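Local coordinates for CLIP-associating protein 2 (Mus musculus, PDB 3WOZ) that probably binds tubulin through its TOG domains, arrays of HEAT-repeat helices, and contributes to the control of microtubule dynamics, at residues T69-I74 / L112-E117; L92-G97 / Q135-S140; F119-Q124 / A155-P160; N126-F131 / L148-T153; E168-V173 / L211-K216. All coordinates share one frame; numbering follows the deposited sequence.

Contact 1: T69-I74 / L112-E117; sequences TLVDFI and LDITRE
I114 places CG1 beside its own backbone N (chi1 -61°) and CG2 beside its carbonyl carbon, and this fork lets one residue face both V71 and I74 of the helix across from it. The CG1 branch goes to V71: the two side chains meet at about a right angle, with V71 CG1 3.9 Å from I114 CG1, and V71 CG2 is 4.1 Å from the same atom. The methyl branch goes to I74, where I74 CG2 lies 3.7 Å from I114 CG2. I74 extends its longer arm the other way, so that its CD1 comes to 3.6 Å from T115 OG1. That hydroxyl already bonds to the carbonyl of A111 one turn back in its own helix, which lets a threonine sit against hydrocarbon without leaving its oxygen wanting. Replacing I114 by an alanine removes both branches, which would probably leave V71 and I74 without their shared partner and open a gap between the helices. The segments run nearly parallel, 10° apart with axes 9.6 Å from each other, and L88 of helix 85-96 touches both I74 and T115. Beta-branched residues suit such a seam because their branches start close to the backbone and fill it with little freedom to turn. Apart from the T115 hydroxyl, which is spent on A111, hydrocarbon meets hydrocarbon, so cohesion rests on shape and the exclusion of water.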
# COMPACT_ATOMS: atom_id res chain seq x y z
N THR A 69 8.31 2.69 -13.60
CA THR A 69 9.51 1.92 -13.32
C THR A 69 9.31 0.97 -12.14
O THR A 69 9.89 -0.11 -12.10
CB THR A 69 10.72 2.85 -13.05
OG1 THR A 69 10.74 3.89 -14.04
CG2 THR A 69 12.04 2.09 -13.11
N LEU A 70 8.47 1.38 -11.18
CA LEU A 70 8.17 0.58 -9.99
C LEU A 70 7.66 -0.81 -10.33
O LEU A 70 7.99 -1.78 -9.65
CB LEU A 70 7.15 1.29 -9.09
CG LEU A 70 7.59 2.21 -7.95
CD1 LEU A 70 6.37 2.73 -7.20
CD2 LEU A 70 8.54 1.51 -6.97
N VAL A 71 6.85 -0.89 -11.39
CA VAL A 71 6.24 -2.15 -11.82
C VAL A 71 7.32 -3.19 -12.12
O VAL A 71 7.29 -4.30 -11.60
CB VAL A 71 5.30 -1.95 -13.03
CG1 VAL A 71 4.83 -3.28 -13.61
CG2 VAL A 71 4.10 -1.09 -12.64
N ASP A 72 8.28 -2.79 -12.96
CA ASP A 72 9.42 -3.63 -13.32
C ASP A 72 10.34 -3.92 -12.13
O ASP A 72 10.85 -5.02 -12.00
CB ASP A 72 10.22 -2.96 -14.43
CG ASP A 72 9.47 -2.92 -15.73
OD1 ASP A 72 8.95 -1.83 -16.08
OD2 ASP A 72 9.36 -3.98 -16.38
N PHE A 73 10.53 -2.90 -11.29
CA PHE A 73 11.39 -3.00 -10.12
C PHE A 73 10.83 -4.01 -9.13
O PHE A 73 11.56 -4.88 -8.67
CB PHE A 73 11.54 -1.62 -9.47
CG PHE A 73 12.33 -1.63 -8.18
CD1 PHE A 73 11.71 -1.32 -6.98
CD2 PHE A 73 13.69 -1.92 -8.18
CE1 PHE A 73 12.43 -1.30 -5.79
CE2 PHE A 73 14.41 -1.91 -7.00
CZ PHE A 73 13.78 -1.60 -5.80
N ILE A 74 9.54 -3.89 -8.82
CA ILE A 74 8.87 -4.83 -7.94
C ILE A 74 8.90 -6.25 -8.52
O ILE A 74 9.24 -7.20 -7.82
CB ILE A 74 7.41 -4.40 -7.64
CG1 ILE A 74 7.38 -3.08 -6.86
CG2 ILE A 74 6.68 -5.49 -6.87
CD1 ILE A 74 6.07 -2.33 -6.97
N LEU A 112 0.12 -0.51 -7.07
CA LEU A 112 -0.54 -1.18 -5.95
C LEU A 112 -0.93 -2.61 -6.28
O LEU A 112 -0.76 -3.51 -5.46
CB LEU A 112 -1.78 -0.41 -5.49
CG LEU A 112 -1.63 0.84 -4.63
CD1 LEU A 112 -2.96 1.59 -4.56
CD2 LEU A 112 -1.12 0.50 -3.22
N ASP A 113 -1.46 -2.82 -7.49
CA ASP A 113 -1.90 -4.15 -7.92
C ASP A 113 -0.71 -5.10 -8.03
O ASP A 113 -0.79 -6.26 -7.60
CB ASP A 113 -2.63 -4.08 -9.27
CG ASP A 113 -3.97 -3.37 -9.19
OD1 ASP A 113 -4.52 -3.16 -8.08
OD2 ASP A 113 -4.50 -3.03 -10.26
N ILE A 114 0.39 -4.60 -8.59
CA ILE A 114 1.64 -5.35 -8.69
C ILE A 114 2.15 -5.72 -7.29
O ILE A 114 2.46 -6.88 -7.03
CB ILE A 114 2.73 -4.55 -9.48
CG1 ILE A 114 2.26 -4.26 -10.91
CG2 ILE A 114 4.07 -5.28 -9.48
CD1 ILE A 114 1.93 -5.47 -11.74
N THR A 115 2.22 -4.73 -6.40
CA THR A 115 2.60 -4.95 -5.00
C THR A 115 1.77 -6.06 -4.37
O THR A 115 2.32 -6.98 -3.79
CB THR A 115 2.44 -3.66 -4.17
OG1 THR A 115 3.21 -2.61 -4.76
CG2 THR A 115 2.91 -3.87 -2.72
N ARG A 116 0.46 -5.96 -4.52
CA ARG A 116 -0.48 -6.88 -3.87
C ARG A 116 -0.27 -8.33 -4.28
O ARG A 116 -0.47 -9.24 -3.46
CB ARG A 116 -1.91 -6.45 -4.16
CG ARG A 116 -2.93 -6.84 -3.08
CD ARG A 116 -4.18 -5.96 -3.22
NE ARG A 116 -4.67 -5.99 -4.59
CZ ARG A 116 -4.78 -4.94 -5.40
NH1 ARG A 116 -4.48 -3.70 -4.99
NH2 ARG A 116 -5.23 -5.13 -6.62
N GLU A 117 0.15 -8.55 -5.52
CA GLU A 117 0.37 -9.91 -6.03
C GLU A 117 1.82 -10.37 -5.92
O GLU A 117 2.14 -11.50 -6.28
CB GLU A 117 -0.14 -10.04 -7.48
CG GLU A 117 0.71 -9.32 -8.53
CD GLU A 117 0.10 -9.35 -9.93
OE1 GLU A 117 -1.14 -9.51 -10.05
OE2 GLU A 117 0.85 -9.19 -10.92

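Contact 2: L92-G97 / Q135-S140; sequences LLKKMG and QTQTPS
K94 reaches from the end of its helix to Q137 in the loop facing it. Its CB leaves the helix without pointing at the loop, CG meets the CZ end of the F131 ring, CD carries the extended chain onward, and CE arrives beside the amide, 3.4 Å from Q137 OE1 and 3.5 Å from Q137 NE2. At the tip, NZ gives a hydrogen bond to Q137 OE1 at 3.0 Å, standing above the carbonyl plane (45° out of it). One water closes a triangle, accepting from K94 NZ at 2.7 Å and donating to Q137 OE1. A neutral amide oxygen suits a lysine at this partly open edge. A leucine in place of Q137 would probably leave the ammonium group with its water but without its protein acceptor. Farther along, S140 OG lies 3.8 Å from G97 O, but it caps V143 N, weakly, at the start of helix 141-155. The contact thus links the C-terminal end of helix 85-96 to the loop joining helices 121-133 and 141-155, with F131 of helix 121-133 touching both K94 and Q137.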
# COMPACT_ATOMS: atom_id res chain seq x y z
N LEU A 92 2.43 4.35 -1.53
CA LEU A 92 1.52 4.18 -2.66
C LEU A 92 0.07 4.48 -2.26
O LEU A 92 -0.68 5.06 -3.04
CB LEU A 92 1.63 2.78 -3.27
CG LEU A 92 2.79 2.46 -4.21
CD1 LEU A 92 2.69 1.00 -4.64
CD2 LEU A 92 2.82 3.38 -5.44
N LEU A 93 -0.30 4.08 -1.04
CA LEU A 93 -1.65 4.35 -0.55
C LEU A 93 -1.88 5.84 -0.28
O LEU A 93 -2.97 6.36 -0.54
CB LEU A 93 -1.97 3.52 0.70
CG LEU A 93 -2.16 2.02 0.46
CD1 LEU A 93 -2.11 1.28 1.79
CD2 LEU A 93 -3.47 1.73 -0.27
N LYS A 94 -0.85 6.52 0.21
CA LYS A 94 -0.90 7.97 0.36
C LYS A 94 -1.06 8.66 -0.99
O LYS A 94 -1.89 9.56 -1.13
CB LYS A 94 0.35 8.48 1.09
CG LYS A 94 0.38 8.13 2.57
CD LYS A 94 1.62 8.69 3.24
CE LYS A 94 1.41 8.82 4.75
NZ LYS A 94 2.68 9.14 5.47
N LYS A 95 -0.30 8.22 -1.99
CA LYS A 95 -0.41 8.75 -3.35
C LYS A 95 -1.79 8.47 -3.95
O LYS A 95 -2.38 9.34 -4.60
CB LYS A 95 0.69 8.19 -4.26
CG LYS A 95 2.07 8.76 -3.98
CD LYS A 95 2.07 10.28 -4.10
CE LYS A 95 3.01 10.90 -3.11
NZ LYS A 95 3.29 12.30 -3.48
N MSE A 96 -2.29 7.26 -3.72
CA MSE A 96 -3.62 6.86 -4.17
C MSE A 96 -4.73 7.71 -3.53
O MSE A 96 -5.79 7.89 -4.11
CB MSE A 96 -3.86 5.37 -3.89
CG MSE A 96 -5.05 4.76 -4.63
SE MSE A 96 -4.77 4.70 -6.58
CE MSE A 96 -6.64 4.84 -7.13
N GLY A 97 -4.46 8.21 -2.32
CA GLY A 97 -5.42 9.04 -1.61
C GLY A 97 -5.19 10.54 -1.78
O GLY A 97 -5.91 11.34 -1.19
N GLN A 135 -0.45 6.65 14.26
CA GLN A 135 -0.75 7.84 15.06
C GLN A 135 0.10 9.05 14.67
O GLN A 135 -0.21 10.18 15.06
CB GLN A 135 -0.56 7.51 16.55
CG GLN A 135 -1.36 8.39 17.51
CD GLN A 135 -2.78 7.89 17.72
OE1 GLN A 135 -3.00 6.73 18.07
NE2 GLN A 135 -3.76 8.78 17.53
N THR A 136 1.15 8.82 13.90
CA THR A 136 2.08 9.89 13.50
C THR A 136 1.62 10.64 12.24
O THR A 136 2.44 11.18 11.49
CB THR A 136 3.52 9.35 13.28
OG1 THR A 136 3.50 8.30 12.30
CG2 THR A 136 4.10 8.81 14.59
N GLN A 137 0.30 10.68 12.03
CA GLN A 137 -0.32 11.25 10.83
C GLN A 137 -1.84 11.18 10.94
O GLN A 137 -2.38 10.38 11.72
CB GLN A 137 0.15 10.51 9.57
CG GLN A 137 -0.07 9.00 9.61
CD GLN A 137 0.40 8.31 8.35
OE1 GLN A 137 1.60 8.17 8.11
NE2 GLN A 137 -0.55 7.86 7.54
N THR A 138 -2.53 12.00 10.15
CA THR A 138 -4.00 12.01 10.16
C THR A 138 -4.56 11.93 8.74
O THR A 138 -4.68 12.96 8.06
CB THR A 138 -4.56 13.23 10.92
OG1 THR A 138 -3.86 13.37 12.16
CG2 THR A 138 -6.05 13.05 11.20
N PRO A 139 -4.91 10.71 8.29
CA PRO A 139 -5.33 10.45 6.91
C PRO A 139 -6.59 11.20 6.49
O PRO A 139 -7.54 11.31 7.27
CB PRO A 139 -5.60 8.93 6.91
CG PRO A 139 -5.80 8.56 8.34
CD PRO A 139 -4.89 9.48 9.10
N SER A 140 -6.57 11.71 5.27
CA SER A 140 -7.74 12.31 4.64
C SER A 140 -8.77 11.24 4.33
O SER A 140 -8.49 10.04 4.44
CB SER A 140 -7.33 13.03 3.36
OG SER A 140 -6.94 12.10 2.36
O HOH W 1 3.70 7.07 6.92

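Contact 3: F119-Q124 / A155-P160; sequences FPNDLQ and AKQMDP
N121 and Q157 join through their amides. Q157 NE2 donates to N121 OD1 at 2.9 Å, and the bond is nearly straight, with an N-H...O angle of 171°. The acceptor lies in the plane of the glutamine amide, whereas the donor is tilted 18° from the carbonyl plane of the asparagine; the two amide planes are 57° apart. Nearer the backbone, N121 CB meets M158 CG at 3.7 Å, so the asparagine offers a polar end to one residue and its CB methylene to the next. M158 is modelled as selenomethionine.

Further out, Q157 is steered by its first torsion, which sets CG between the backbone N and the carbonyl carbon and aims the extended chain at the neighbouring helix start. The same NE2 also bonds to R116 O near the end of helix 102-118, so both the asparagine and that carbonyl help to fix how the amide is turned. N121 is held in turn by its place as the first residue of helix 121-133, right after the N-cap P120, and its side chain touches L154 of helix 141-155. M158 reaches on to L202 of helix 186-202. Glutamine suits the loop because its long chain carries an NH2 to two acceptors, and asparagine the helix start because its short chain holds a carbonyl oxygen close by.

The tie joins the start of helix 121-133 to the loop after helix 141-155, within the stacked-helix alpha-solenoid of HEAT repeats from which TOG domains are built.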
# COMPACT_ATOMS: atom_id res chain seq x y z
N PHE A 119 3.93 -9.99 -2.95
CA PHE A 119 4.45 -10.13 -1.59
C PHE A 119 3.57 -11.03 -0.74
O PHE A 119 2.38 -11.13 -1.02
CB PHE A 119 4.58 -8.75 -0.93
CG PHE A 119 5.61 -7.86 -1.55
CD1 PHE A 119 6.96 -7.98 -1.19
CD2 PHE A 119 5.25 -6.90 -2.49
CE1 PHE A 119 7.92 -7.16 -1.76
CE2 PHE A 119 6.21 -6.07 -3.07
CZ PHE A 119 7.55 -6.20 -2.71
N PRO A 120 4.13 -11.67 0.31
CA PRO A 120 3.29 -12.51 1.16
C PRO A 120 2.11 -11.73 1.73
O PRO A 120 2.26 -10.57 2.09
CB PRO A 120 4.23 -12.95 2.29
CG PRO A 120 5.61 -12.81 1.71
CD PRO A 120 5.53 -11.64 0.76
N ASN A 121 0.95 -12.38 1.80
CA ASN A 121 -0.28 -11.73 2.24
C ASN A 121 -0.27 -11.28 3.71
O ASN A 121 -0.69 -10.17 4.02
CB ASN A 121 -1.49 -12.63 1.97
CG ASN A 121 -1.82 -12.76 0.48
OD1 ASN A 121 -1.64 -11.81 -0.30
ND2 ASN A 121 -2.32 -13.92 0.09
N ASP A 122 0.22 -12.15 4.60
CA ASP A 122 0.27 -11.84 6.03
C ASP A 122 1.09 -10.57 6.29
O ASP A 122 0.63 -9.68 7.01
CB ASP A 122 0.78 -13.03 6.86
CG ASP A 122 2.18 -13.49 6.46
OD1 ASP A 122 2.60 -13.27 5.30
OD2 ASP A 122 2.87 -14.09 7.32
N LEU A 123 2.26 -10.49 5.67
CA LEU A 123 3.15 -9.32 5.78
C LEU A 123 2.48 -8.03 5.28
O LEU A 123 2.58 -6.98 5.93
CB LEU A 123 4.46 -9.55 5.02
CG LEU A 123 5.44 -10.66 5.43
CD1 LEU A 123 6.68 -10.57 4.55
CD2 LEU A 123 5.84 -10.61 6.90
N GLN A 124 1.82 -8.11 4.13
CA GLN A 124 1.04 -6.99 3.60
C GLN A 124 -0.04 -6.58 4.59
O GLN A 124 -0.22 -5.40 4.88
CB GLN A 124 0.36 -7.36 2.28
CG GLN A 124 1.26 -7.63 1.11
CD GLN A 124 0.46 -7.77 -0.16
OE1 GLN A 124 0.48 -8.82 -0.82
NE2 GLN A 124 -0.29 -6.74 -0.50
N ALA A 155 -8.04 -9.18 1.21
CA ALA A 155 -8.86 -10.16 1.93
C ALA A 155 -9.42 -11.24 1.01
O ALA A 155 -9.63 -12.37 1.44
CB ALA A 155 -9.99 -9.46 2.67
N LYS A 156 -9.64 -10.89 -0.26
CA LYS A 156 -10.15 -11.83 -1.26
C LYS A 156 -9.10 -12.85 -1.71
O LYS A 156 -9.44 -13.86 -2.33
CB LYS A 156 -10.70 -11.08 -2.49
CG LYS A 156 -11.73 -9.98 -2.20
CD LYS A 156 -12.98 -10.52 -1.50
CE LYS A 156 -13.89 -9.39 -1.04
NZ LYS A 156 -14.57 -8.71 -2.18
N GLN A 157 -7.83 -12.57 -1.42
CA GLN A 157 -6.75 -13.47 -1.82
C GLN A 157 -6.00 -14.11 -0.64
O GLN A 157 -5.12 -14.94 -0.83
CB GLN A 157 -5.78 -12.76 -2.78
CG GLN A 157 -4.97 -11.61 -2.18
CD GLN A 157 -4.00 -10.97 -3.17
OE1 GLN A 157 -4.40 -10.56 -4.26
NE2 GLN A 157 -2.73 -10.88 -2.79
N MSE A 158 -6.36 -13.70 0.58
CA MSE A 158 -5.69 -14.18 1.79
C MSE A 158 -6.08 -15.59 2.21
O MSE A 158 -7.13 -16.10 1.81
CB MSE A 158 -5.98 -13.23 2.95
CG MSE A 158 -4.98 -12.13 3.14
SE MSE A 158 -5.70 -10.74 4.29
CE MSE A 158 -5.59 -11.61 6.03
N ASP A 159 -5.23 -16.20 3.02
CA ASP A 159 -5.59 -17.40 3.78
C ASP A 159 -6.29 -16.96 5.05
O ASP A 159 -5.98 -15.89 5.58
CB ASP A 159 -4.34 -18.20 4.14
CG ASP A 159 -3.88 -19.12 3.03
OD1 ASP A 159 -4.68 -19.44 2.13
OD2 ASP A 159 -2.70 -19.54 3.07
N PRO A 160 -7.24 -17.77 5.56
CA PRO A 160 -7.92 -17.46 6.82
C PRO A 160 -6.97 -17.19 8.01
O PRO A 160 -7.26 -16.31 8.82
CB PRO A 160 -8.76 -18.71 7.08
CG PRO A 160 -9.08 -19.22 5.72
CD PRO A 160 -7.85 -18.94 4.89

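Contact 4: N126-F131 / L148-T153; sequences NILMRF and LKYIET
The ring of Y150 is met at its edge by L128, whose CD1 lies near the ring plane, 3.5 Å from Y150 CD1 and 3.9 Å from Y150 CE1. The tyrosine turns its ring into the interface by setting CG anti to the backbone N (chi1 -166°). A second flat group, the guanidinium of R130, lies with one face on N126 O of its own helix, 3.3 Å above the plane.

Beside the ring, I151 slides past L128 in the opposite direction. Its CD1 presses on L128 CB at 3.4 Å, tighter than ordinary van der Waals contact, and is also 3.5 Å from L128 CD1. M129, a selenomethionine in the model, starts away from the other helix but bends back, bringing its CE to 3.6 Å from I151 CD1. The flexible chain suits the place because it can start away and still return its CE to the isoleucine.

The two segments run roughly antiparallel (151°), their axes 10.9 Å apart at closest approach. The contact is buried, with other helices on several sides: Y150 leans on L112, T115 and R116 of helix 102-118, L128 on L93 of helix 85-96, I151 on V195 of helix 186-202, and M129 on T169 and A172 of helix 167-179.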
# COMPACT_ATOMS: atom_id res chain seq x y z
N ASN A 126 -0.31 -7.09 7.82
CA ASN A 126 0.21 -6.55 9.07
C ASN A 126 0.61 -5.09 8.93
O ASN A 126 0.38 -4.29 9.84
CB ASN A 126 1.38 -7.40 9.59
CG ASN A 126 0.95 -8.81 10.00
OD1 ASN A 126 1.78 -9.71 10.09
ND2 ASN A 126 -0.35 -8.99 10.26
N ILE A 127 1.20 -4.75 7.79
CA ILE A 127 1.51 -3.36 7.46
C ILE A 127 0.23 -2.54 7.39
O ILE A 127 0.19 -1.40 7.86
CB ILE A 127 2.30 -3.26 6.14
CG1 ILE A 127 3.74 -3.72 6.36
CG2 ILE A 127 2.26 -1.83 5.58
CD1 ILE A 127 4.40 -4.23 5.12
N LEU A 128 -0.82 -3.12 6.81
CA LEU A 128 -2.09 -2.43 6.66
C LEU A 128 -2.79 -2.18 7.99
O LEU A 128 -3.46 -1.16 8.16
CB LEU A 128 -3.00 -3.20 5.69
CG LEU A 128 -2.58 -3.25 4.21
CD1 LEU A 128 -3.54 -4.12 3.43
CD2 LEU A 128 -2.51 -1.87 3.60
N MSE A 129 -2.64 -3.11 8.94
CA MSE A 129 -3.23 -2.92 10.26
C MSE A 129 -2.55 -1.78 11.02
O MSE A 129 -3.23 -0.91 11.55
CB MSE A 129 -3.22 -4.23 11.06
CG MSE A 129 -4.14 -5.32 10.51
SE MSE A 129 -6.01 -4.83 10.22
CE MSE A 129 -5.94 -4.33 8.33
N ARG A 130 -1.22 -1.77 11.03
CA ARG A 130 -0.45 -0.69 11.64
C ARG A 130 -0.70 0.67 10.97
O ARG A 130 -0.81 1.69 11.65
CB ARG A 130 1.05 -1.01 11.64
CG ARG A 130 1.48 -2.03 12.70
CD ARG A 130 2.98 -2.31 12.67
NE ARG A 130 3.39 -3.02 11.45
CZ ARG A 130 3.35 -4.34 11.28
NH1 ARG A 130 2.91 -5.13 12.26
NH2 ARG A 130 3.74 -4.87 10.13
N PHE A 131 -0.80 0.68 9.64
CA PHE A 131 -1.03 1.92 8.89
C PHE A 131 -2.40 2.53 9.20
O PHE A 131 -2.53 3.75 9.29
CB PHE A 131 -0.86 1.69 7.39
CG PHE A 131 -0.74 2.95 6.58
CD1 PHE A 131 0.14 3.96 6.95
CD2 PHE A 131 -1.49 3.12 5.42
CE1 PHE A 131 0.26 5.13 6.20
CE2 PHE A 131 -1.37 4.28 4.65
CZ PHE A 131 -0.50 5.28 5.04
N LEU A 148 -8.72 1.14 2.70
CA LEU A 148 -9.83 0.19 2.83
C LEU A 148 -10.04 -0.66 1.57
O LEU A 148 -10.20 -1.88 1.67
CB LEU A 148 -11.13 0.91 3.22
CG LEU A 148 -11.17 1.59 4.60
CD1 LEU A 148 -12.32 2.60 4.67
CD2 LEU A 148 -11.23 0.58 5.75
N LYS A 149 -10.03 -0.03 0.40
CA LYS A 149 -10.16 -0.77 -0.85
C LYS A 149 -9.06 -1.82 -0.99
O LYS A 149 -9.31 -2.94 -1.44
CB LYS A 149 -10.15 0.17 -2.06
CG LYS A 149 -11.48 0.85 -2.32
CD LYS A 149 -11.40 1.70 -3.58
CE LYS A 149 -12.77 2.18 -4.05
NZ LYS A 149 -12.60 3.25 -5.08
N TYR A 150 -7.84 -1.46 -0.59
CA TYR A 150 -6.71 -2.38 -0.66
C TYR A 150 -6.89 -3.55 0.31
O TYR A 150 -6.71 -4.71 -0.08
CB TYR A 150 -5.40 -1.64 -0.41
CG TYR A 150 -4.16 -2.42 -0.79
CD1 TYR A 150 -3.66 -3.42 0.05
CD2 TYR A 150 -3.47 -2.14 -1.97
CE1 TYR A 150 -2.51 -4.13 -0.29
CE2 TYR A 150 -2.32 -2.85 -2.30
CZ TYR A 150 -1.85 -3.84 -1.46
OH TYR A 150 -0.71 -4.54 -1.79
N ILE A 151 -7.26 -3.25 1.56
CA ILE A 151 -7.60 -4.31 2.54
C ILE A 151 -8.59 -5.27 1.92
O ILE A 151 -8.34 -6.47 1.87
CB ILE A 151 -8.27 -3.77 3.84
CG1 ILE A 151 -7.61 -2.50 4.38
CG2 ILE A 151 -8.38 -4.88 4.90
CD1 ILE A 151 -6.32 -2.69 5.10
N GLU A 152 -9.71 -4.73 1.45
CA GLU A 152 -10.78 -5.54 0.88
C GLU A 152 -10.27 -6.48 -0.21
O GLU A 152 -10.60 -7.66 -0.21
CB GLU A 152 -11.91 -4.67 0.33
CG GLU A 152 -13.26 -5.38 0.38
CD GLU A 152 -14.11 -5.17 -0.86
OE1 GLU A 152 -14.07 -4.07 -1.46
OE2 GLU A 152 -14.84 -6.12 -1.23
N THR A 153 -9.46 -5.95 -1.13
CA THR A 153 -8.92 -6.76 -2.23
C THR A 153 -7.93 -7.81 -1.72
O THR A 153 -7.91 -8.94 -2.21
CB THR A 153 -8.27 -5.88 -3.31
OG1 THR A 153 -9.16 -4.81 -3.65
CG2 THR A 153 -7.97 -6.68 -4.57

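Contact 5: E168-V173 / L211-K216; sequences ETRLAV and LGALPK
R170 meets L214 and A213 with the aliphatic part of its chain rather than with its charge. CG stands anti to the backbone N (chi1 -158°), which lays the methylenes along the turn that follows helix 204-212; R170 CG is then 3.7 Å from L214 CD2, the two side chains passing in opposite directions. One atom on, R170 CD touches A213 CB at 3.6 Å. The bend at the third torsion (44°) turns the guanidinium back toward its own part of the chain, where NH1 bonds to N165 OD1. Arginine suits this place because it can cover a hydrophobic neighbour and still carry its charge to a polar partner at the partly open surface.

In this alpha-solenoid of HEAT-repeat type, the contact joins helix 167-179 to the short link between helices 204-212 and 216-226, close to the end of the modelled chain. A213 is the first residue to leave the helix, and its small methyl group lets the arginine chain come close.

L214 is the buried member of the trio. Its N bonds to L211 O at 3.0 Å, which holds the turn, and its CD2 also comes within 4.0 Å of R170 O. P215 follows at the N-cap of helix 216-226, while L210 touches both R170 and V173 from helix 204-212.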
# COMPACT_ATOMS: atom_id res chain seq x y z
N GLU A 168 -3.26 -5.26 17.76
CA GLU A 168 -3.16 -4.36 16.61
C GLU A 168 -4.33 -4.49 15.64
O GLU A 168 -4.87 -3.49 15.16
CB GLU A 168 -1.84 -4.58 15.87
CG GLU A 168 -0.65 -3.89 16.51
CD GLU A 168 0.64 -4.07 15.74
OE1 GLU A 168 0.70 -4.95 14.84
OE2 GLU A 168 1.61 -3.33 16.03
N THR A 169 -4.72 -5.73 15.36
CA THR A 169 -5.81 -6.02 14.44
C THR A 169 -7.16 -5.67 15.08
O THR A 169 -8.11 -5.29 14.39
CB THR A 169 -5.77 -7.48 13.97
OG1 THR A 169 -4.44 -7.80 13.55
CG2 THR A 169 -6.71 -7.70 12.80
N ARG A 170 -7.23 -5.80 16.40
CA ARG A 170 -8.38 -5.37 17.19
C ARG A 170 -8.49 -3.84 17.18
O ARG A 170 -9.58 -3.28 17.06
CB ARG A 170 -8.25 -5.89 18.62
CG ARG A 170 -9.55 -5.98 19.40
CD ARG A 170 -9.46 -7.02 20.52
NE ARG A 170 -8.21 -6.96 21.27
CZ ARG A 170 -7.30 -7.93 21.32
NH1 ARG A 170 -7.48 -9.07 20.66
NH2 ARG A 170 -6.19 -7.77 22.03
N LEU A 171 -7.34 -3.18 17.31
CA LEU A 171 -7.24 -1.71 17.28
C LEU A 171 -7.60 -1.15 15.90
O LEU A 171 -8.15 -0.05 15.80
CB LEU A 171 -5.83 -1.28 17.69
CG LEU A 171 -5.44 0.20 17.85
CD1 LEU A 171 -6.10 0.85 19.06
CD2 LEU A 171 -3.92 0.33 17.94
N ALA A 172 -7.29 -1.91 14.85
CA ALA A 172 -7.56 -1.49 13.47
C ALA A 172 -9.02 -1.66 13.10
O ALA A 172 -9.63 -0.76 12.51
CB ALA A 172 -6.67 -2.24 12.50
N VAL A 173 -9.59 -2.82 13.43
CA VAL A 173 -11.00 -3.11 13.15
C VAL A 173 -11.93 -2.13 13.86
O VAL A 173 -12.97 -1.75 13.30
CB VAL A 173 -11.36 -4.59 13.47
CG1 VAL A 173 -12.86 -4.82 13.39
CG2 VAL A 173 -10.64 -5.53 12.52
N LEU A 211 -14.76 -9.34 17.68
CA LEU A 211 -15.93 -8.56 18.08
C LEU A 211 -16.24 -8.69 19.57
O LEU A 211 -16.57 -7.71 20.23
CB LEU A 211 -17.17 -8.97 17.27
CG LEU A 211 -17.22 -8.70 15.76
CD1 LEU A 211 -18.40 -9.43 15.15
CD2 LEU A 211 -17.30 -7.21 15.47
N GLY A 212 -16.11 -9.92 20.09
CA GLY A 212 -16.35 -10.21 21.50
C GLY A 212 -15.43 -9.42 22.43
O GLY A 212 -15.84 -9.04 23.53
N ALA A 213 -14.21 -9.18 21.97
CA ALA A 213 -13.22 -8.43 22.75
C ALA A 213 -13.29 -6.92 22.51
O ALA A 213 -12.36 -6.18 22.86
CB ALA A 213 -11.82 -8.96 22.45
N LEU A 214 -14.40 -6.47 21.93
CA LEU A 214 -14.67 -5.04 21.72
C LEU A 214 -15.86 -4.58 22.57
O LEU A 214 -16.73 -5.39 22.89
CB LEU A 214 -14.97 -4.76 20.24
CG LEU A 214 -13.90 -5.01 19.17
CD1 LEU A 214 -14.50 -4.80 17.79
CD2 LEU A 214 -12.69 -4.11 19.38
N PRO A 215 -15.89 -3.28 22.94
CA PRO A 215 -17.03 -2.72 23.68
C PRO A 215 -18.36 -2.84 22.93
O PRO A 215 -18.37 -3.01 21.71
CB PRO A 215 -16.64 -1.25 23.86
CG PRO A 215 -15.16 -1.26 23.83
CD PRO A 215 -14.79 -2.30 22.82
N LYS A 216 -19.46 -2.74 23.68
CA LYS A 216 -20.82 -2.90 23.15
C LYS A 216 -21.15 -1.96 21.99
O LYS A 216 -22.10 -2.20 21.23
CB LYS A 216 -21.85 -2.74 24.27
CG LYS A 216 -21.77 -3.80 25.36
CD LYS A 216 -22.50 -3.36 26.62
CE LYS A 216 -22.53 -4.47 27.67
NZ LYS A 216 -21.18 -4.89 28.13

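In the fold
Contacts 1 and 4 are the buried ones and are held by apolar packing, with a single hydroxyl among the touching atoms of contact 1; their helix pairs are near-parallel in the first and roughly antiparallel in the second, and Y150 joins them. Contacts 2, 3 and 5 are partly buried and each brings in a loop. Contact 2 pairs an ammonium with an amide, contact 3 an amide with an amide, on opposite sides of the chain's centre, whereas in 5 the carbon chain of an arginine does the packing. Helix 121-133 serves both 3 and 4. L92 ties contact 2 to contact 1, F131 ties it to contact 4, and M129 leads from 4 to 5, the outermost of the five, with its centre about 23 Å from the chain's centre.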